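Local coordinates for protein aspartokinase (Synechocystis, PDB 3L76) that probably catalyses the ATP-dependent phosphorylation of the beta-carboxyl group of aspartate, and binds lysine and threonine at its ACT domains, at residues A2-F8 against A168-Y174; Q24-R28 against S232-D236. All coordinates share one frame. Residue numbers count along the deposited sequence, not the author numbering.

Contact 1 of 2, residues A2-F8 against A168-Y174; sequences ALIVQKF and ADFCEIY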
loop_
_atom_site.group_PDB
_atom_site.type_symbol
_atom_site.label_atom_id
_atom_site.label_comp_id
_atom_site.label_asym_id
_atom_site.label_seq_id
_atom_site.Cartn_x
_atom_site.Cartn_y
_atom_site.Cartn_z
ATOM N N ALA A 2 4.370 31.975 -8.527
ATOM C CA ALA A 2 5.264 31.291 -7.603
ATOM C C ALA A 2 4.664 29.968 -7.144
ATOM O O ALA A 2 5.042 28.912 -7.649
ATOM C CB ALA A 2 5.590 32.181 -6.410
ATOM N N LEU A 3 3.722 30.027 -6.200
ATOM C CA LEU A 3 3.122 28.814 -5.624
ATOM C C LEU A 3 2.168 28.094 -6.576
ATOM O O LEU A 3 1.041 28.542 -6.810
ATOM C CB LEU A 3 2.405 29.121 -4.313
ATOM C CG LEU A 3 1.856 27.902 -3.571
ATOM C CD1 LEU A 3 2.957 26.874 -3.364
ATOM C CD2 LEU A 3 1.223 28.295 -2.242
ATOM N N ILE A 4 2.628 26.959 -7.094
ATOM C CA ILE A 4 1.910 26.208 -8.113
ATOM C C ILE A 4 1.630 24.788 -7.634
ATOM O O ILE A 4 2.547 24.088 -7.206
ATOM C CB ILE A 4 2.755 26.107 -9.401
ATOM C CG1 ILE A 4 3.144 27.493 -9.909
ATOM C CG2 ILE A 4 2.025 25.331 -10.477
ATOM C CD1 ILE A 4 4.115 27.451 -11.069
ATOM N N VAL A 5 0.370 24.360 -7.703
ATOM C CA VAL A 5 0.044 22.960 -7.471
ATOM C C VAL A 5 -0.077 22.255 -8.813
ATOM O O VAL A 5 -0.891 22.649 -9.645
ATOM C CB VAL A 5 -1.279 22.788 -6.729
ATOM C CG1 VAL A 5 -1.558 21.295 -6.483
ATOM C CG2 VAL A 5 -1.290 23.579 -5.416
ATOM N N GLN A 6 0.738 21.227 -9.030
ATOM C CA GLN A 6 0.645 20.431 -10.253
ATOM C C GLN A 6 0.127 19.021 -9.961
ATOM O O GLN A 6 0.406 18.451 -8.909
ATOM C CB GLN A 6 1.998 20.352 -10.964
ATOM C CG GLN A 6 2.601 21.697 -11.347
ATOM C CD GLN A 6 3.897 21.551 -12.132
ATOM O OE1 GLN A 6 4.448 20.455 -12.251
ATOM N NE2 GLN A 6 4.389 22.659 -12.669
ATOM N N LYS A 7 -0.643 18.468 -10.891
ATOM C CA LYS A 7 -1.128 17.099 -10.764
ATOM C C LYS A 7 -0.824 16.350 -12.043
ATOM O O LYS A 7 -0.916 16.911 -13.130
ATOM C CB LYS A 7 -2.630 17.044 -10.449
ATOM C CG LYS A 7 -3.470 16.380 -11.537
ATOM C CD LYS A 7 -3.940 14.966 -11.167
ATOM C CE LYS A 7 -4.677 14.338 -12.351
ATOM N NZ LYS A 7 -5.359 13.049 -12.050
ATOM N N PHE A 8 -0.438 15.086 -11.898
ATOM C CA PHE A 8 -0.096 14.243 -13.033
ATOM C C PHE A 8 -0.884 12.950 -12.971
ATOM O O PHE A 8 -0.855 12.241 -11.962
ATOM C CB PHE A 8 1.402 13.940 -13.042
ATOM C CG PHE A 8 2.264 15.150 -13.286
ATOM C CD1 PHE A 8 2.717 15.925 -12.228
ATOM C CD2 PHE A 8 2.619 15.515 -14.576
ATOM C CE1 PHE A 8 3.523 17.040 -12.453
ATOM C CE2 PHE A 8 3.415 16.631 -14.812
ATOM C CZ PHE A 8 3.871 17.393 -13.755
ATOM N N ALA A 168 -2.670 28.845 -3.466
ATOM C CA ALA A 168 -1.838 28.717 -4.662
ATOM C C ALA A 168 -2.264 29.708 -5.738
ATOM O O ALA A 168 -3.439 30.055 -5.860
ATOM C CB ALA A 168 -1.872 27.293 -5.201
ATOM N N ASP A 169 -1.294 30.152 -6.525
ATOM C CA ASP A 169 -1.550 31.130 -7.571
ATOM C C ASP A 169 -2.360 30.509 -8.685
ATOM O O ASP A 169 -3.256 31.144 -9.246
ATOM C CB ASP A 169 -0.233 31.694 -8.101
ATOM C CG ASP A 169 0.538 32.457 -7.037
ATOM O OD1 ASP A 169 0.007 33.465 -6.524
ATOM O OD2 ASP A 169 1.670 32.051 -6.706
ATOM N N PHE A 170 -2.040 29.261 -9.004
ATOM C CA PHE A 170 -2.873 28.475 -9.909
ATOM C C PHE A 170 -2.614 26.981 -9.764
ATOM O O PHE A 170 -1.744 26.565 -9.006
ATOM C CB PHE A 170 -2.716 28.926 -11.365
ATOM C CG PHE A 170 -1.293 29.062 -11.809
ATOM C CD1 PHE A 170 -0.691 28.059 -12.553
ATOM C CD2 PHE A 170 -0.559 30.196 -11.495
ATOM C CE1 PHE A 170 0.626 28.177 -12.973
ATOM C CE2 PHE A 170 0.757 30.325 -11.907
ATOM C CZ PHE A 170 1.352 29.314 -12.650
ATOM N N CYS A 171 -3.396 26.187 -10.486
ATOM C CA CYS A 171 -3.349 24.742 -10.377
ATOM C C CYS A 171 -3.382 24.140 -11.774
ATOM O O CYS A 171 -4.263 24.455 -12.567
ATOM C CB CYS A 171 -4.538 24.246 -9.547
ATOM S SG CYS A 171 -4.762 22.471 -9.547
ATOM N N GLU A 172 -2.417 23.276 -12.072
ATOM C CA GLU A 172 -2.287 22.697 -13.406
ATOM C C GLU A 172 -2.548 21.201 -13.393
ATOM O O GLU A 172 -1.955 20.485 -12.591
ATOM C CB GLU A 172 -0.887 22.956 -13.945
ATOM C CG GLU A 172 -0.418 24.390 -13.785
ATOM C CD GLU A 172 0.957 24.629 -14.389
ATOM O OE1 GLU A 172 1.077 24.668 -15.627
ATOM O OE2 GLU A 172 1.922 24.792 -13.625
ATOM N N ILE A 173 -3.436 20.736 -14.273
ATOM C CA ILE A 173 -3.734 19.309 -14.396
ATOM C C ILE A 173 -3.076 18.756 -15.646
ATOM O O ILE A 173 -3.458 19.112 -16.760
ATOM C CB ILE A 173 -5.241 19.032 -14.512
ATOM C CG1 ILE A 173 -6.017 19.751 -13.406
ATOM C CG2 ILE A 173 -5.502 17.529 -14.484
ATOM C CD1 ILE A 173 -5.859 19.138 -12.044
ATOM N N TYR A 174 -2.096 17.876 -15.463
ATOM C CA TYR A 174 -1.364 17.308 -16.591
ATOM C C TYR A 174 -1.912 15.954 -17.000
ATOM O O TYR A 174 -2.285 15.136 -16.158
ATOM C CB TYR A 174 0.135 17.221 -16.285
ATOM C CG TYR A 174 0.794 18.574 -16.211
ATOM C CD1 TYR A 174 0.827 19.286 -15.021
ATOM C CD2 TYR A 174 1.359 19.155 -17.337
ATOM C CE1 TYR A 174 1.426 20.529 -14.945
ATOM C CE2 TYR A 174 1.960 20.405 -17.274
ATOM C CZ TYR A 174 1.992 21.083 -16.070
ATOM O OH TYR A 174 2.575 22.321 -15.988
#
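Two neighbouring parallel strands in the central sheet of the amino acid kinase domain meet here, with their segment axes 4.8 Å apart at the closest and 13° between their N-to-C directions. At the entrance, the Asp169 carboxylate accepts a hydrogen bond from Ala2 N to OD2 (3.3 Å) and a weak one from Leu3 N, while Leu3 O receives Asp169 N at 2.9 Å. Ile4 sends CD1 to within 3.7 Å of Phe170 CZ, an apolar pair beside the polar residues that follow. Val5 N makes a weak bond to Phe170 O, its O accepts Glu172 N at 2.9 Å, and its branched side chain suits the opposite face, where Ala168 and helix 154-166 pack. The buried Glu172 carboxylate has polar partners in Gln6 NE2 (3.4 Å to OE2, weak), Tyr174 OH (2.8 Å to OE1, weak) and, as a long, weak ion pair, Arg231. Lys7 lays its aliphatic chain on Ile173 and carries NZ on to a hydrogen bond with Ser41. Its backbone continues the ladder, N to Glu172 O at 2.9 Å and O from Tyr174 N at 2.8 Å. Phe8 and Tyr174 lie nearly parallel but barely overlap, with Phe8 CD2 3.5 Å from Tyr174 CB.

Contact 2 of 2, residues Q24-R28 against S232-D236; sequences QRIKR and SSWSD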
loop_
_atom_site.group_PDB
_atom_site.type_symbol
_atom_site.label_atom_id
_atom_site.label_comp_id
_atom_site.label_asym_id
_atom_site.label_seq_id
_atom_site.Cartn_x
_atom_site.Cartn_y
_atom_site.Cartn_z
ATOM N N GLN A 24 11.826 16.006 -14.652
ATOM C CA GLN A 24 12.595 17.014 -15.362
ATOM C C GLN A 24 11.830 18.329 -15.401
ATOM O O GLN A 24 12.359 19.367 -15.004
ATOM C CB GLN A 24 12.922 16.546 -16.778
ATOM C CG GLN A 24 14.356 16.836 -17.208
ATOM C CD GLN A 24 15.379 16.216 -16.272
ATOM O OE1 GLN A 24 15.348 15.013 -16.000
ATOM N NE2 GLN A 24 16.290 17.038 -15.771
ATOM N N ARG A 25 10.581 18.279 -15.865
ATOM C CA ARG A 25 9.758 19.485 -15.972
ATOM C C ARG A 25 9.554 20.170 -14.625
ATOM O O ARG A 25 9.624 21.396 -14.531
ATOM C CB ARG A 25 8.396 19.189 -16.598
ATOM C CG ARG A 25 7.472 20.409 -16.599
ATOM C CD ARG A 25 6.003 20.024 -16.727
ATOM N NE ARG A 25 5.750 19.251 -17.940
ATOM C CZ ARG A 25 5.479 19.788 -19.124
ATOM N NH1 ARG A 25 5.421 21.105 -19.265
ATOM N NH2 ARG A 25 5.260 19.006 -20.173
ATOM N N ILE A 26 9.286 19.380 -13.590
ATOM C CA ILE A 26 9.139 19.929 -12.250
ATOM C C ILE A 26 10.388 20.727 -11.890
ATOM O O ILE A 26 10.296 21.885 -11.474
ATOM C CB ILE A 26 8.895 18.833 -11.192
ATOM C CG1 ILE A 26 7.620 18.055 -11.504
ATOM C CG2 ILE A 26 8.785 19.450 -9.809
ATOM C CD1 ILE A 26 7.271 17.019 -10.455
ATOM N N LYS A 27 11.558 20.111 -12.058
ATOM C CA LYS A 27 12.820 20.800 -11.809
ATOM C C LYS A 27 12.881 22.127 -12.569
ATOM O O LYS A 27 13.157 23.175 -11.973
ATOM C CB LYS A 27 14.003 19.912 -12.176
ATOM N N ARG A 28 12.616 22.082 -13.877
ATOM C CA ARG A 28 12.631 23.296 -14.697
ATOM C C ARG A 28 11.673 24.343 -14.127
ATOM O O ARG A 28 12.010 25.529 -14.058
ATOM C CB ARG A 28 12.274 22.996 -16.158
ATOM C CG ARG A 28 13.033 21.830 -16.786
ATOM C CD ARG A 28 12.974 21.873 -18.316
ATOM N NE ARG A 28 11.637 22.195 -18.810
ATOM C CZ ARG A 28 10.767 21.298 -19.265
ATOM N NH1 ARG A 28 11.096 20.011 -19.299
ATOM N NH2 ARG A 28 9.568 21.690 -19.689
ATOM N N SER A 232 -0.810 19.132 -21.462
ATOM C CA SER A 232 -0.282 17.813 -21.783
ATOM C C SER A 232 1.147 17.682 -21.308
ATOM O O SER A 232 1.896 18.656 -21.319
ATOM C CB SER A 232 -0.320 17.561 -23.279
ATOM O OG SER A 232 0.391 16.374 -23.574
ATOM N N SER A 233 1.522 16.466 -20.912
ATOM C CA SER A 233 2.860 16.176 -20.400
ATOM C C SER A 233 3.896 16.027 -21.512
ATOM O O SER A 233 5.063 16.354 -21.327
ATOM C CB SER A 233 2.838 14.900 -19.558
ATOM O OG SER A 233 1.746 14.901 -18.658
ATOM N N TRP A 234 3.461 15.531 -22.667
ATOM C CA TRP A 234 4.357 15.291 -23.794
ATOM C C TRP A 234 4.517 16.538 -24.655
ATOM O O TRP A 234 4.830 16.455 -25.840
ATOM C CB TRP A 234 3.826 14.137 -24.645
ATOM C CG TRP A 234 3.752 12.834 -23.906
ATOM C CD1 TRP A 234 4.614 11.780 -24.010
ATOM C CD2 TRP A 234 2.765 12.450 -22.943
ATOM N NE1 TRP A 234 4.224 10.763 -23.174
ATOM C CE2 TRP A 234 3.089 11.150 -22.507
ATOM C CE3 TRP A 234 1.639 13.079 -22.405
ATOM C CZ2 TRP A 234 2.327 10.468 -21.561
ATOM C CZ3 TRP A 234 0.887 12.402 -21.465
ATOM C CH2 TRP A 234 1.232 11.110 -21.054
ATOM N N SER A 235 4.310 17.697 -24.042
ATOM C CA SER A 235 4.276 18.958 -24.764
ATOM C C SER A 235 4.617 20.104 -23.823
ATOM O O SER A 235 4.584 19.950 -22.605
ATOM C CB SER A 235 2.883 19.169 -25.374
ATOM O OG SER A 235 2.653 20.522 -25.736
ATOM N N ASP A 236 4.958 21.254 -24.388
ATOM C CA ASP A 236 5.095 22.458 -23.585
ATOM C C ASP A 236 4.100 23.534 -24.044
ATOM O O ASP A 236 4.272 24.725 -23.776
ATOM C CB ASP A 236 6.543 22.958 -23.584
ATOM C CG ASP A 236 7.456 22.099 -22.711
ATOM O OD1 ASP A 236 8.156 21.217 -23.252
ATOM O OD2 ASP A 236 7.467 22.300 -21.479
#
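The backbones of helical residues 24-28 and of the turn 232-236 stay well apart: the nearest CA atoms, those of Arg25 and Ser233, are 8.8 Å from each other. The first segment is a turn of helix 16-31, with Arg28 N bonded to Gln24 O at 3.0 Å; the second leaves strand 228-232 and bends through Ser233 and Trp234 on its way to strand 240-243. Long side chains must therefore bridge the gap, and arginine, with its reach and several donors, suits the task. Arg25 and Arg28, three residues apart, both direct their CA-to-CB bonds toward the loop. Arg25 NH2 donates to two carbonyls, Ser233 O at 2.9 Å and Ser235 O at 2.7 Å, the latter almost straight at 173°. Both oxygens lie near the guanidinium plane, and one nitrogen thus bridges the carbonyls of the residues on either side of Trp234. Arg25 NH1 also forms a salt bridge with Asp236 OD2 (3.2 Å), and the same oxygen takes a closer one from Arg28 NH2 (2.8 Å), making a three-residue network. The serine hydroxyls bond elsewhere: Ser233 OG to Ser12 OG, Ser235 OG to Glu237 N, while Ser232 OG weakly accepts Trp234 N. The contact thus joins a helix to a connecting loop at the surface of the kinase domain. It is polar throughout: the two carbonyl bonds depend on how the loop backbone is folded, whereas the two salt bridges to one carboxylate oxygen let two nearby positive charges share one negative partner.

How the contacts relate
Contact 1 belongs to the buried sheet of the kinase domain, contact 2 to its surface, and their centres lie about 12 Å apart. They share neighbouring elements: contact 1 pairs two strands of the sheet, contact 2 ties helix 16-31, which follows strand 3-8 in the chain and lies on the sheet, to the loop after the strand that neighbours strand 170-175. Tyr174 connects them, its CB 3.7 Å from Ser233 OG and its CE2 4.0 Å from Arg25 NE; Gln6 meets Ile26 of the same helix. Chemistry follows place: contact 1 buries 695 Å² between its segments, through a backbone ladder and close side-chain packing, whereas contact 2 buries just 171 Å² and relies on arginine side chains spanning a gap.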